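Local coordinates for SGNH-hydrolase family esterase (Altererythrobacter indicus, PDB 7C2A), which acts as an esterase of the SGNH-hydrolase family, probably hydrolysing carboxylic esters and perhaps lysophospholipids, at residues A[89-92]-A[93-97]; A[128-131]-A[132-136]. All blocks are in the same frame, centred on the assembly; numbering follows the deposited sequence. Where two conformers were deposited one is given.

Contact 1. Residues A[89-92]-A[93-97]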
loop_
_atom_site.group_PDB
_atom_site.type_symbol
_atom_site.label_atom_id
_atom_site.label_comp_id
_atom_site.label_asym_id
_atom_site.label_seq_id
_atom_site.Cartn_x
_atom_site.Cartn_y
_atom_site.Cartn_z
ATOM N N SER A 89 -4.400 -5.859 -13.894
ATOM C CA SER A 89 -3.368 -6.777 -14.345
ATOM C C SER A 89 -2.180 -6.775 -13.382
ATOM O O SER A 89 -1.573 -5.714 -13.158
ATOM C CB SER A 89 -2.888 -6.309 -15.716
ATOM O OG SER A 89 -1.659 -6.929 -16.040
ATOM N N PRO A 90 -1.786 -7.931 -12.842
ATOM C CA PRO A 90 -0.537 -7.963 -12.064
ATOM C C PRO A 90 0.690 -7.645 -12.897
ATOM O O PRO A 90 1.645 -7.043 -12.390
ATOM C CB PRO A 90 -0.490 -9.400 -11.532
ATOM C CG PRO A 90 -1.900 -9.854 -11.549
ATOM C CD PRO A 90 -2.523 -9.204 -12.746
ATOM N N ALA A 91 0.679 -8.044 -14.171
ATOM C CA ALA A 91 1.834 -7.771 -15.059
ATOM C C ALA A 91 2.009 -6.253 -15.205
ATOM O O ALA A 91 3.137 -5.774 -15.148
ATOM C CB ALA A 91 1.623 -8.443 -16.399
ATOM N N GLU A 92 0.909 -5.526 -15.383
ATOM C CA GLU A 92 1.001 -4.049 -15.523
ATOM C C GLU A 92 1.458 -3.425 -14.198
ATOM O O GLU A 92 2.200 -2.448 -14.239
ATOM C CB GLU A 92 -0.320 -3.489 -16.041
ATOM C CG GLU A 92 -0.640 -3.985 -17.443
ATOM C CD GLU A 92 -1.877 -3.355 -18.044
ATOM O OE1 GLU A 92 -2.386 -2.410 -17.451
ATOM O OE2 GLU A 92 -2.335 -3.820 -19.097
ATOM N N ALA A 93 1.000 -3.961 -13.066
ATOM C CA ALA A 93 1.473 -3.452 -11.778
ATOM C C ALA A 93 2.984 -3.623 -11.655
ATOM O O ALA A 93 3.695 -2.716 -11.197
ATOM C CB ALA A 93 0.750 -4.170 -10.633
ATOM N N ARG A 94 3.491 -4.784 -12.080
ATOM C CA ARG A 94 4.930 -5.025 -12.069
ATOM C C ARG A 94 5.668 -4.033 -12.955
ATOM O O ARG A 94 6.728 -3.521 -12.576
ATOM C CB ARG A 94 5.207 -6.453 -12.532
ATOM C CG ARG A 94 6.669 -6.861 -12.450
ATOM C CD ARG A 94 6.876 -8.290 -12.957
ATOM N NE ARG A 94 6.383 -8.421 -14.320
ATOM C CZ ARG A 94 5.526 -9.350 -14.738
ATOM N NH1 ARG A 94 5.118 -9.346 -16.001
ATOM N NH2 ARG A 94 5.084 -10.284 -13.909
ATOM N N GLN A 95 5.132 -3.769 -14.151
ATOM C CA GLN A 95 5.756 -2.813 -15.060
ATOM C C GLN A 95 5.767 -1.412 -14.466
ATOM O O GLN A 95 6.769 -0.698 -14.557
ATOM C CB GLN A 95 4.991 -2.801 -16.378
ATOM C CG GLN A 95 5.021 -4.105 -17.150
ATOM C CD GLN A 95 3.817 -4.267 -18.074
ATOM O OE1 GLN A 95 3.174 -3.287 -18.461
ATOM N NE2 GLN A 95 3.505 -5.512 -18.423
ATOM N N ASN A 96 4.653 -1.001 -13.858
ATOM C CA ASN A 96 4.596 0.330 -13.263
ATOM C C ASN A 96 5.566 0.451 -12.098
ATOM O O ASN A 96 6.299 1.446 -11.986
ATOM C CB ASN A 96 3.170 0.631 -12.805
ATOM C CG ASN A 96 2.190 0.749 -13.946
ATOM O OD1 ASN A 96 2.576 1.014 -15.092
ATOM N ND2 ASN A 96 0.915 0.578 -13.644
ATOM N N LEU A 97 5.598 -0.563 -11.230
ATOM C CA LEU A 97 6.555 -0.552 -10.130
ATOM C C LEU A 97 7.984 -0.546 -10.646
ATOM O O LEU A 97 8.856 0.109 -10.061
ATOM C CB LEU A 97 6.322 -1.754 -9.218
ATOM C CG LEU A 97 5.191 -1.584 -8.205
ATOM C CD1 LEU A 97 4.689 -2.924 -7.698
ATOM C CD2 LEU A 97 5.627 -0.708 -7.043
#
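Ser89 and Ala93 are joined through the backbone at the N-terminal turn of helix 90-106, where Ser89 is the N-cap. Four i to i+4 bonds build the turn, from Ala93 N to Ser89 O through to Asn96 N to Glu92 O, the latter 2.9 Å long. The cap adds a side-chain bond: Ser89 OG accepts from Glu92 N at 3.0 Å and is nearly straight (164°), so it serves an N-H that has no preceding turn to bond to. Side-chain packing is the third element. Arg94 has CG anti to the backbone N (chi1 -175°) and bends at chi3, which lays its guanidinium back over Ala91; the Ala91 CA sits 3.7 Å above the guanidinium plane, toward its rim, and NH1 comes 3.6 Å from Ala91 CB. Glu92 and Gln95 pass each other at a slant, carboxylate and amide planes 36° apart, with Glu92 CG 4.0 Å from Gln95 OE1. Asn96 folds back along the helix, and its ND2 donates to Thr54 OG1 of helix 54-66. Replacing Asn96 by alanine removes the amide, which would probably leave Thr54 OG1 without this donor and open a gap beside Ala55 and Leu58. The amide carbon Asn96 CG lies just 3.2 Å from Glu92 O.

Contact 2. Residues A[128-131]-A[132-136]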
loop_
_atom_site.group_PDB
_atom_site.type_symbol
_atom_site.label_atom_id
_atom_site.label_comp_id
_atom_site.label_asym_id
_atom_site.label_seq_id
_atom_site.Cartn_x
_atom_site.Cartn_y
_atom_site.Cartn_z
ATOM N N ARG A 128 -1.345 -15.905 -7.139
ATOM C CA ARG A 128 0.071 -16.329 -7.293
ATOM C C ARG A 128 0.814 -15.324 -8.178
ATOM O O ARG A 128 1.953 -14.978 -7.860
ATOM C CB ARG A 128 0.144 -17.721 -7.922
ATOM C CG ARG A 128 -0.191 -18.856 -6.965
ATOM C CD ARG A 128 -0.034 -20.185 -7.681
ATOM N NE ARG A 128 -0.969 -20.333 -8.787
ATOM C CZ ARG A 128 -1.881 -21.285 -8.866
ATOM N NH1 ARG A 128 -1.985 -22.175 -7.896
ATOM N NH2 ARG A 128 -2.690 -21.338 -9.906
ATOM N N GLU A 129 0.177 -14.884 -9.261
ATOM C CA GLU A 129 0.837 -13.935 -10.195
ATOM C C GLU A 129 1.114 -12.607 -9.481
ATOM O O GLU A 129 2.232 -12.101 -9.574
ATOM C CB GLU A 129 -0.034 -13.704 -11.431
ATOM C CG GLU A 129 0.712 -12.975 -12.535
ATOM C CD GLU A 129 -0.118 -12.502 -13.715
ATOM O OE1 GLU A 129 -1.289 -12.895 -13.826
ATOM O OE2 GLU A 129 0.424 -11.735 -14.515
ATOM N N PHE A 130 0.130 -12.102 -8.746
ATOM C CA PHE A 130 0.321 -10.801 -8.064
ATOM C C PHE A 130 1.396 -10.915 -6.979
ATOM O O PHE A 130 2.304 -10.077 -6.934
ATOM C CB PHE A 130 -0.999 -10.353 -7.440
ATOM C CG PHE A 130 -0.857 -9.085 -6.645
ATOM C CD1 PHE A 130 -0.934 -7.859 -7.277
ATOM C CD2 PHE A 130 -0.600 -9.121 -5.283
ATOM C CE1 PHE A 130 -0.787 -6.686 -6.556
ATOM C CE2 PHE A 130 -0.454 -7.947 -4.563
ATOM C CZ PHE A 130 -0.552 -6.733 -5.201
ATOM N N ASP A 131 1.317 -11.957 -6.153
ATOM C CA ASP A 131 2.256 -12.072 -5.043
ATOM C C ASP A 131 3.692 -12.154 -5.537
ATOM O O ASP A 131 4.606 -11.629 -4.888
ATOM C CB ASP A 131 1.943 -13.313 -4.203
ATOM C CG ASP A 131 0.686 -13.175 -3.375
ATOM O OD1 ASP A 131 0.007 -12.132 -3.434
ATOM O OD2 ASP A 131 0.384 -14.148 -2.656
ATOM N N GLY A 132 3.912 -12.796 -6.684
ATOM C CA GLY A 132 5.267 -12.996 -7.174
ATOM C C GLY A 132 5.931 -11.757 -7.742
ATOM O O GLY A 132 7.142 -11.781 -7.987
ATOM N N ILE A 133 5.190 -10.671 -7.965
ATOM C CA ILE A 133 5.849 -9.512 -8.571
ATOM C C ILE A 133 6.860 -8.892 -7.618
ATOM O O ILE A 133 7.875 -8.348 -8.061
ATOM C CB ILE A 133 4.865 -8.470 -9.142
ATOM C CG1 ILE A 133 4.188 -7.647 -8.041
ATOM C CG2 ILE A 133 3.856 -9.127 -10.069
ATOM C CD1 ILE A 133 3.257 -6.558 -8.562
ATOM N N TYR A 134 6.623 -8.986 -6.302
ATOM C CA TYR A 134 7.497 -8.295 -5.355
ATOM C C TYR A 134 8.869 -8.948 -5.236
ATOM O O TYR A 134 9.884 -8.232 -5.332
ATOM C CB TYR A 134 6.776 -8.090 -4.013
ATOM C CG TYR A 134 5.576 -7.182 -4.186
ATOM C CD1 TYR A 134 5.714 -5.799 -4.152
ATOM C CD2 TYR A 134 4.312 -7.702 -4.443
ATOM C CE1 TYR A 134 4.636 -4.959 -4.369
ATOM C CE2 TYR A 134 3.226 -6.873 -4.652
ATOM C CZ TYR A 134 3.396 -5.503 -4.618
ATOM O OH TYR A 134 2.296 -4.715 -4.837
ATOM N N PRO A 135 8.991 -10.266 -5.038
ATOM C CA PRO A 135 10.336 -10.862 -5.063
ATOM C C PRO A 135 11.036 -10.669 -6.390
ATOM O O PRO A 135 12.261 -10.489 -6.421
ATOM C CB PRO A 135 10.088 -12.346 -4.750
ATOM C CG PRO A 135 8.757 -12.401 -4.121
ATOM C CD PRO A 135 7.964 -11.258 -4.661
ATOM N N TYR A 136 10.291 -10.675 -7.493
ATOM C CA TYR A 136 10.901 -10.430 -8.791
ATOM C C TYR A 136 11.514 -9.035 -8.842
ATOM O O TYR A 136 12.661 -8.858 -9.277
ATOM C CB TYR A 136 9.856 -10.596 -9.893
ATOM C CG TYR A 136 10.361 -10.167 -11.244
ATOM C CD1 TYR A 136 11.062 -11.053 -12.054
ATOM C CD2 TYR A 136 10.139 -8.884 -11.711
ATOM C CE1 TYR A 136 11.533 -10.666 -13.289
ATOM C CE2 TYR A 136 10.610 -8.487 -12.952
ATOM C CZ TYR A 136 11.303 -9.388 -13.728
ATOM O OH TYR A 136 11.770 -8.998 -14.962
#
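Phe130 and Tyr134 meet across a break between two helices, the end of 124-131 and the start of 133-140, and illustrate how aromatic side chains can bridge a place where the helical bonding lapses. In the Phe130 conformer described, one of two deposited, the pair forms an offset edge-to-face stack with centroids 5.6 Å apart and planes at 69°. The edge of Tyr134 is turned toward the Phe130 face, with Tyr134 CE2 3.8 Å from Phe130 CZ. The rings reach one another by different torsions: Phe130 holds CG anti to its N (chi1 176°), whereas Tyr134 places CG anti to its own carbonyl carbon. The hydroxyl of Tyr134 approaches Phe130 CZ obliquely and is hydrogen-bonded to Leu79 O.

Ile133 takes the sterically crowded chi1, with CG1 between the backbone N and carbonyl carbon. That conformation sets Ile133 CG1 3.3 Å from Phe130 O and over one face of the Tyr134 ring, toward its rim, while Ile133 CG2 lies 3.4 Å from Glu129 O. In Asp131, OD1 accepts from Ala118 N, beyond the helix pair, and OD2 from Gln127 NE2, one turn earlier on its own helix; OD1 also lies in plane at the edge of the Phe130 ring.

In the backbone, Gly132 N bonds to Arg128 O, but Ile133 N turns to Phe130 O, three residues back, at 3.1 Å and from well above the carbonyl plane. Pro135 has no N-H for Asp131 O and meets it with CD at 3.4 Å instead. A proline that cannot donate, with an i+3 bond in place of an i+4 bond, is consistent with the helical bonding being interrupted here; the Phe130-Tyr134 stack spans the junction, while Asp131 OD1 and Tyr134 OH tie its two sides to Ala118 N and Leu79 O.

In the fold
Contacts 1 and 2 lie in series along the chain, yet their centres are only about 10 Å apart, because the start of helix 90-106 packs beside the junction of helices 124-131 and 133-140. Arg94 of contact 1 lays CD 3.5 Å from Tyr136 CD2 of contact 2, and Pro90 CB sits 3.8 Å from Glu129 CD; both are packing contacts. Leu97 also touches Tyr134, extending the interface along the helix. The Tyr134 side of contact 2 thereby lies close to the chain just after strand 74-78: Leu79 immediately precedes the GxND motif, whose Asn usually contributes to the oxyanion hole in SGNH hydrolases. The cadmium site of His164 and His166 involves neither contact.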